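Local coordinates for protein sphingomyelinase-c (Listeria ivanovii, PDB 1ZWX) that belongs to the endonuclease/exonuclease/phosphatase family and has the DNase I-like fold, in which mixed beta sheets are flanked by helices, at residues A[20-23]-A[24-27]; A[60-63]-A[64-68]; A[230-233]-A[234-237]. One frame throughout, in Å; residues are numbered along the deposited sequence. Where two conformers were deposited one is given.

Contact 1: residues A[20-23]-A[24-27]; sequences LFSR and NIYP
Ser22 grips the backbone of residues 24-26 in an ST motif, set in the surface loop between strand 12-20 and helix 31-39. The evidence is a pair of oxygens from one residue. Ser22 OG accepts from Ile25 N at 3.3 Å (N-H...O 151°) and weakly from Asn24 N, while Ser22 O accepts from Tyr26 N at 2.8 Å and closes an alpha-turn. Ile25 N also leans weakly on Ser22 O. With chi1 at 160°, OG swings away from the serine's own N and forward over the amides that follow it. Beside the turn, Phe21 and Tyr26 run side by side in the same direction. CD2 at the rim of the Phe21 ring meets Tyr26 CD1 at 3.8 Å, and the ring planes are inclined at 54°, so this is an oblique contact. One face of the Tyr26 ring carries Ile25 CG2, 3.4 Å above its plane and displaced toward the rim. Further out, Gln31 NE2 donates to both Phe21 O and Tyr26 O, pinning the two ends of the turn to the start of helix 31-39. Tyr19 meets Phe21 edge-to-face, and Arg23 NE forms a salt bridge with Asp57 OD1. The turn finishes where Pro27, which has no N-H to offer, lays its CB against Arg23 O at 3.3 Å.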
loop_
_atom_site.group_PDB
_atom_site.type_symbol
_atom_site.label_atom_id
_atom_site.label_comp_id
_atom_site.label_asym_id
_atom_site.label_seq_id
_atom_site.Cartn_x
_atom_site.Cartn_y
_atom_site.Cartn_z
ATOM N N LEU A 20 1.010 4.007 -10.314
ATOM C CA LEU A 20 1.301 3.525 -11.677
ATOM C C LEU A 20 0.003 3.151 -12.381
ATOM O O LEU A 20 -0.367 1.979 -12.539
ATOM C CB LEU A 20 2.319 2.366 -11.694
ATOM C CG LEU A 20 3.710 2.682 -11.072
ATOM C CD1 LEU A 20 4.542 1.391 -10.987
ATOM C CD2 LEU A 20 4.563 3.847 -11.722
ATOM N N PHE A 21 -0.712 4.195 -12.789
ATOM C CA PHE A 21 -1.965 4.000 -13.515
ATOM C C PHE A 21 -1.750 3.408 -14.892
ATOM O O PHE A 21 -0.663 3.525 -15.472
ATOM C CB PHE A 21 -2.689 5.336 -13.611
ATOM C CG PHE A 21 -3.536 5.662 -12.394
ATOM C CD1 PHE A 21 -3.274 5.074 -11.138
ATOM C CD2 PHE A 21 -4.600 6.582 -12.501
ATOM C CE1 PHE A 21 -4.074 5.402 -10.004
ATOM C CE2 PHE A 21 -5.399 6.898 -11.392
ATOM C CZ PHE A 21 -5.117 6.312 -10.127
ATOM N N SER A 22 -2.789 2.758 -15.408
ATOM C CA SER A 22 -2.796 2.219 -16.773
ATOM C C SER A 22 -2.286 3.237 -17.806
ATOM O O SER A 22 -2.817 4.326 -17.884
ATOM C CB SER A 22 -4.225 1.833 -17.148
ATOM O OG SER A 22 -4.372 1.757 -18.553
ATOM N N ARG A 23 -1.275 2.865 -18.592
ATOM C CA ARG A 23 -0.725 3.777 -19.617
ATOM C C ARG A 23 -1.681 3.841 -20.827
ATOM O O ARG A 23 -1.585 4.755 -21.655
ATOM C CB ARG A 23 0.679 3.332 -20.064
ATOM C CG ARG A 23 1.823 3.634 -19.046
ATOM C CD ARG A 23 3.160 2.974 -19.479
ATOM N NE ARG A 23 2.950 1.616 -19.949
ATOM C CZ ARG A 23 3.375 1.126 -21.109
ATOM N NH1 ARG A 23 4.114 1.866 -21.946
ATOM N NH2 ARG A 23 3.055 -0.105 -21.424
ATOM N N ASN A 24 -2.565 2.855 -20.942
ATOM C CA ASN A 24 -3.601 2.870 -21.999
ATOM C C ASN A 24 -4.549 4.049 -21.804
ATOM O O ASN A 24 -4.907 4.749 -22.766
ATOM C CB ASN A 24 -4.358 1.535 -22.037
ATOM C CG ASN A 24 -3.559 0.421 -22.677
ATOM O OD1 ASN A 24 -3.683 -0.738 -22.291
ATOM N ND2 ASN A 24 -2.745 0.761 -23.668
ATOM N N ILE A 25 -4.895 4.323 -20.556
ATOM C CA ILE A 25 -5.825 5.376 -20.223
ATOM C C ILE A 25 -5.116 6.674 -19.852
ATOM O O ILE A 25 -5.578 7.772 -20.222
ATOM C CB ILE A 25 -6.773 4.936 -19.097
ATOM C CG1 ILE A 25 -7.427 3.587 -19.456
ATOM C CG2 ILE A 25 -7.786 6.013 -18.790
ATOM C CD1 ILE A 25 -8.169 3.587 -20.857
ATOM N N TYR A 26 -4.001 6.553 -19.124
ATOM C CA TYR A 26 -3.230 7.737 -18.711
ATOM C C TYR A 26 -1.782 7.598 -19.161
ATOM O O TYR A 26 -0.912 7.377 -18.333
ATOM C CB TYR A 26 -3.313 7.993 -17.187
ATOM C CG TYR A 26 -4.732 8.053 -16.683
ATOM C CD1 TYR A 26 -5.348 6.908 -16.164
ATOM C CD2 TYR A 26 -5.489 9.231 -16.783
ATOM C CE1 TYR A 26 -6.666 6.940 -15.721
ATOM C CE2 TYR A 26 -6.820 9.262 -16.348
ATOM C CZ TYR A 26 -7.389 8.122 -15.827
ATOM O OH TYR A 26 -8.688 8.134 -15.395
ATOM N N PRO A 27 -1.521 7.720 -20.476
ATOM C CA PRO A 27 -0.197 7.491 -21.051
ATOM C C PRO A 27 0.979 8.385 -20.600
ATOM O O PRO A 27 2.141 7.953 -20.742
ATOM C CB PRO A 27 -0.421 7.674 -22.561
ATOM C CG PRO A 27 -1.630 8.465 -22.672
ATOM C CD PRO A 27 -2.498 8.057 -21.523
#

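Contact 2: residues A[60-63]-A[64-68]; sequences ASHR and LLNNL
Four successive i to i+4 bonds, from Leu64 N to Ala60 O through Asn67 N to Arg63 O, span 2.8 to 2.9 Å, and even the most bent, Asn66 N to His62 O, keeps an N-H...O angle of 158°, which identifies regular alpha helix; this is helix 58-67, packed against strands 12-20, 49-55 and 104-107 of a mixed sheet. On its outward side His62 and Asn66 stand one turn apart and point the same way. Asn66 OD1 lies over one face of the imidazole, 3.1 Å from His62 NE2. The approach is over the ring, with the two planes 53° apart, and its angle is too poor for a hydrogen bond. His62 chi1 of 175° tips the ring along the helix toward that amide. On the next side, the aliphatic part of Arg63 crosses Asn67, with Arg63 CG 3.7 Å from Asn67 ND2. Both polar ends reach helix 31-39: Arg63 NH1 makes a salt bridge with Asp36 OD2, and Asn67 ND2 donates to Ala35 O and Asp36 OD1. Leu64 and Leu65 turn instead to the sheet, both packing on Leu52, with Leu65 also on Val106. Ser61 OG bonds back to Asp57 O, and Leu65 CG rests 3.4 Å from Ser61 O.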
loop_
_atom_site.group_PDB
_atom_site.type_symbol
_atom_site.label_atom_id
_atom_site.label_comp_id
_atom_site.label_asym_id
_atom_site.label_seq_id
_atom_site.Cartn_x
_atom_site.Cartn_y
_atom_site.Cartn_z
ATOM N N ALA A 60 4.732 -1.115 -16.450
ATOM C CA ALA A 60 5.469 -0.349 -15.455
ATOM C C ALA A 60 5.576 -1.149 -14.149
ATOM O O ALA A 60 6.595 -1.089 -13.461
ATOM C CB ALA A 60 4.817 0.995 -15.199
ATOM N N SER A 61 4.524 -1.897 -13.823
ATOM C CA SER A 61 4.492 -2.670 -12.565
ATOM C C SER A 61 5.449 -3.853 -12.712
ATOM O O SER A 61 6.246 -4.105 -11.817
ATOM C CB SER A 61 3.078 -3.162 -12.285
ATOM O OG SER A 61 2.252 -2.021 -12.055
ATOM N N HIS A 62 5.392 -4.537 -13.855
ATOM C CA HIS A 62 6.388 -5.585 -14.153
ATOM C C HIS A 62 7.805 -5.044 -14.075
ATOM O O HIS A 62 8.673 -5.644 -13.424
ATOM C CB HIS A 62 6.104 -6.259 -15.494
ATOM C CG HIS A 62 7.153 -7.250 -15.907
ATOM N ND1 HIS A 62 8.166 -6.936 -16.795
ATOM C CD2 HIS A 62 7.359 -8.541 -15.544
ATOM C CE1 HIS A 62 8.941 -7.994 -16.967
ATOM N NE2 HIS A 62 8.468 -8.984 -16.230
ATOM N N ARG A 63 8.053 -3.881 -14.673
ATOM C CA ARG A 63 9.358 -3.270 -14.550
ATOM C C ARG A 63 9.784 -3.004 -13.107
ATOM O O ARG A 63 10.940 -3.326 -12.705
ATOM C CB ARG A 63 9.482 -1.993 -15.389
ATOM C CG ARG A 63 10.866 -1.363 -15.234
ATOM C CD ARG A 63 11.017 -0.106 -16.022
ATOM N NE ARG A 63 11.252 -0.416 -17.423
ATOM C CZ ARG A 63 11.611 0.486 -18.334
ATOM N NH1 ARG A 63 11.774 1.755 -17.989
ATOM N NH2 ARG A 63 11.789 0.107 -19.595
ATOM N N LEU A 64 8.908 -2.385 -12.321
ATOM C CA LEU A 64 9.249 -2.053 -10.940
ATOM C C LEU A 64 9.578 -3.329 -10.149
ATOM O O LEU A 64 10.588 -3.382 -9.451
ATOM C CB LEU A 64 8.098 -1.290 -10.264
ATOM C CG LEU A 64 8.246 -1.038 -8.768
ATOM C CD1 LEU A 64 9.521 -0.278 -8.405
ATOM C CD2 LEU A 64 7.013 -0.291 -8.300
ATOM N N LEU A 65 8.724 -4.332 -10.262
ATOM C CA LEU A 65 8.890 -5.563 -9.508
ATOM C C LEU A 65 10.187 -6.249 -9.950
ATOM O O LEU A 65 10.943 -6.779 -9.148
ATOM C CB LEU A 65 7.690 -6.473 -9.728
ATOM C CG LEU A 65 6.438 -5.923 -8.991
ATOM C CD1 LEU A 65 5.247 -6.673 -9.456
ATOM C CD2 LEU A 65 6.667 -6.082 -7.491
ATOM N N ASN A 66 10.463 -6.174 -11.241
ATOM C CA ASN A 66 11.740 -6.665 -11.752
ATOM C C ASN A 66 12.980 -5.951 -11.252
ATOM O O ASN A 66 13.959 -6.606 -10.847
ATOM C CB ASN A 66 11.706 -6.746 -13.266
ATOM C CG ASN A 66 11.659 -8.145 -13.718
ATOM O OD1 ASN A 66 10.590 -8.722 -13.927
ATOM N ND2 ASN A 66 12.833 -8.752 -13.788
ATOM N N ASN A 67 12.929 -4.625 -11.252
ATOM C CA ASN A 67 13.972 -3.795 -10.688
ATOM C C ASN A 67 14.228 -4.090 -9.213
ATOM O O ASN A 67 15.318 -3.805 -8.700
ATOM C CB ASN A 67 13.605 -2.311 -10.786
ATOM C CG ASN A 67 13.618 -1.772 -12.223
ATOM O OD1 ASN A 67 14.082 -2.436 -13.126
ATOM N ND2 ASN A 67 13.074 -0.557 -12.422
ATOM N N LEU A 68 13.197 -4.595 -8.525
ATOM C CA LEU A 68 13.260 -4.785 -7.067
ATOM C C LEU A 68 13.768 -6.171 -6.678
ATOM O O LEU A 68 13.998 -6.444 -5.485
ATOM C CB LEU A 68 11.868 -4.543 -6.433
ATOM C CG LEU A 68 11.416 -3.074 -6.302
ATOM C CD1 LEU A 68 9.980 -3.006 -5.794
ATOM C CD2 LEU A 68 12.356 -2.262 -5.403
#

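Contact 3: residues A[230-233]-A[234-237]; sequences TTNS and MLKE
The side-chain amide of Asn232 is the flat group at the centre, and it caps the N terminus of helix 233-238. Leu235 lies on one side of the amide, above its plane but offset toward Asn232 CB and OD1, with Leu235 CG 4.0 Å from Asn232 OD1. At the OD1 edge, close to the plane, sits Met234 CB, 3.4 Å from Asn232 OD1. That oxygen receives two weak bonds, from Met234 N at 3.0 Å, which closes an Asx turn, and from Leu235 N at 3.3 Å. The two donors approach from opposite sides of the amide plane. At the other edge ND2 donates to Ser289 O, so both polar ends fix the rotation of the group. A chi1 of -169° carries the amide away from its own N and forward to the first turn of the helix.

The backbone of the same residue completes the Asx motif: Asn232 O accepts from Lys236 N at 3.0 Å and weakly from Leu235 N. Lys236 then folds back along the preceding loop, its extended chain passing Asn232 O at CG and reaching Thr230 O with CE at 3.4 Å. Water 1 joins the ammonium to the loop, accepting from Lys236 NZ at 2.7 Å and donating to Thr231 O at 3.1 Å. Ser233 OG is near Met234 N at a poor angle; its hydrogen bonds go to Asp287 OD1 and Gln286 N.

The cap thus satisfies first-turn amides that have no preceding helical carbonyl, while water 1 lets the lysine ammonium reach the loop backbone indirectly.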
loop_
_atom_site.group_PDB
_atom_site.type_symbol
_atom_site.label_atom_id
_atom_site.label_comp_id
_atom_site.label_asym_id
_atom_site.label_seq_id
_atom_site.Cartn_x
_atom_site.Cartn_y
_atom_site.Cartn_z
ATOM N N THR A 230 -0.253 20.395 -1.198
ATOM C CA THR A 230 0.524 21.600 -0.922
ATOM C C THR A 230 2.022 21.414 -1.150
ATOM O O THR A 230 2.723 22.399 -1.327
ATOM C CB THR A 230 0.232 22.252 0.479
ATOM O OG1 THR A 230 0.806 21.477 1.541
ATOM C CG2 THR A 230 -1.225 22.402 0.722
ATOM N N THR A 231 2.512 20.162 -1.181
ATOM C CA THR A 231 3.938 19.881 -1.394
ATOM C C THR A 231 4.275 18.958 -2.578
ATOM O O THR A 231 5.399 18.970 -3.088
ATOM C CB THR A 231 4.588 19.278 -0.099
ATOM O OG1 THR A 231 3.948 18.032 0.229
ATOM C CG2 THR A 231 4.454 20.236 1.092
ATOM N N ASN A 232 3.329 18.113 -2.988
ATOM C CA ASN A 232 3.607 17.096 -3.997
ATOM C C ASN A 232 3.466 17.692 -5.399
ATOM O O ASN A 232 2.391 18.167 -5.756
ATOM C CB ASN A 232 2.662 15.899 -3.802
ATOM C CG ASN A 232 3.043 14.701 -4.620
ATOM O OD1 ASN A 232 2.846 14.670 -5.827
ATOM N ND2 ASN A 232 3.555 13.671 -3.961
ATOM N N SER A 233 4.548 17.665 -6.182
ATOM C CA SER A 233 4.545 18.263 -7.514
ATOM C C SER A 233 3.454 17.663 -8.443
ATOM O O SER A 233 2.844 18.392 -9.235
ATOM C CB SER A 233 5.924 18.122 -8.128
ATOM O OG SER A 233 6.214 16.766 -8.446
ATOM N N MET A 234 3.191 16.353 -8.326
ATOM C CA MET A 234 2.180 15.688 -9.166
ATOM C C MET A 234 0.746 16.107 -8.771
ATOM O O MET A 234 -0.119 16.247 -9.635
ATOM C CB MET A 234 2.348 14.154 -9.156
ATOM C CG MET A 234 3.785 13.645 -9.524
ATOM S SD MET A 234 4.095 11.851 -9.382
ATOM C CE MET A 234 3.201 11.357 -10.834
ATOM N N LEU A 235 0.492 16.322 -7.482
ATOM C CA LEU A 235 -0.837 16.754 -7.030
ATOM C C LEU A 235 -1.094 18.254 -7.281
ATOM O O LEU A 235 -2.248 18.681 -7.382
ATOM C CB LEU A 235 -1.051 16.437 -5.550
ATOM C CG LEU A 235 -1.131 14.955 -5.189
ATOM C CD1 LEU A 235 -1.309 14.789 -3.689
ATOM C CD2 LEU A 235 -2.274 14.282 -5.956
ATOM N N LYS A 236 -0.030 19.044 -7.343
ATOM C CA LYS A 236 -0.140 20.458 -7.675
ATOM C C LYS A 236 -0.757 20.634 -9.054
ATOM O O LYS A 236 -1.489 21.590 -9.302
ATOM C CB LYS A 236 1.228 21.130 -7.599
ATOM C CG LYS A 236 1.656 21.347 -6.162
ATOM C CD LYS A 236 3.044 21.938 -6.060
ATOM C CE LYS A 236 3.328 22.309 -4.634
ATOM N NZ LYS A 236 4.763 22.571 -4.430
ATOM N N GLU A 237 -0.451 19.692 -9.936
ATOM C CA GLU A 237 -1.048 19.615 -11.255
ATOM C C GLU A 237 -2.516 19.141 -11.185
ATOM O O GLU A 237 -3.413 19.836 -11.664
ATOM C CB GLU A 237 -0.180 18.712 -12.161
ATOM C CG GLU A 237 -0.532 18.685 -13.666
ATOM C CD GLU A 237 -0.687 20.081 -14.322
ATOM O OE1 GLU A 237 -1.433 20.189 -15.317
ATOM O OE2 GLU A 237 -0.087 21.070 -13.852
HETATM O O HOH W 1 6.144 20.631 -5.626
#

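How the contacts relate
From the N terminus, contact 1 rounds a turn just after strand 12-20, contact 2 follows on helix 58-67 after strand 49-55, and contact 3 opens helix 233-238 much later. Each closes only a local turn; they run in series, and none nests in or crosses another. Contacts 1 and 2 touch: Leu20 CD1 packs 4.0 Å from Leu64 CD2, joining the end of strand 12-20 to helix 58-67. Asp57 ties them again, taking Arg23 from contact 1 and Ala60 N and Ser61 OG from contact 2. Contact 3 stands apart, its nearest atoms about 8 Å from contact 1, although Met234 packs on Trp29, in the loop that holds contact 1.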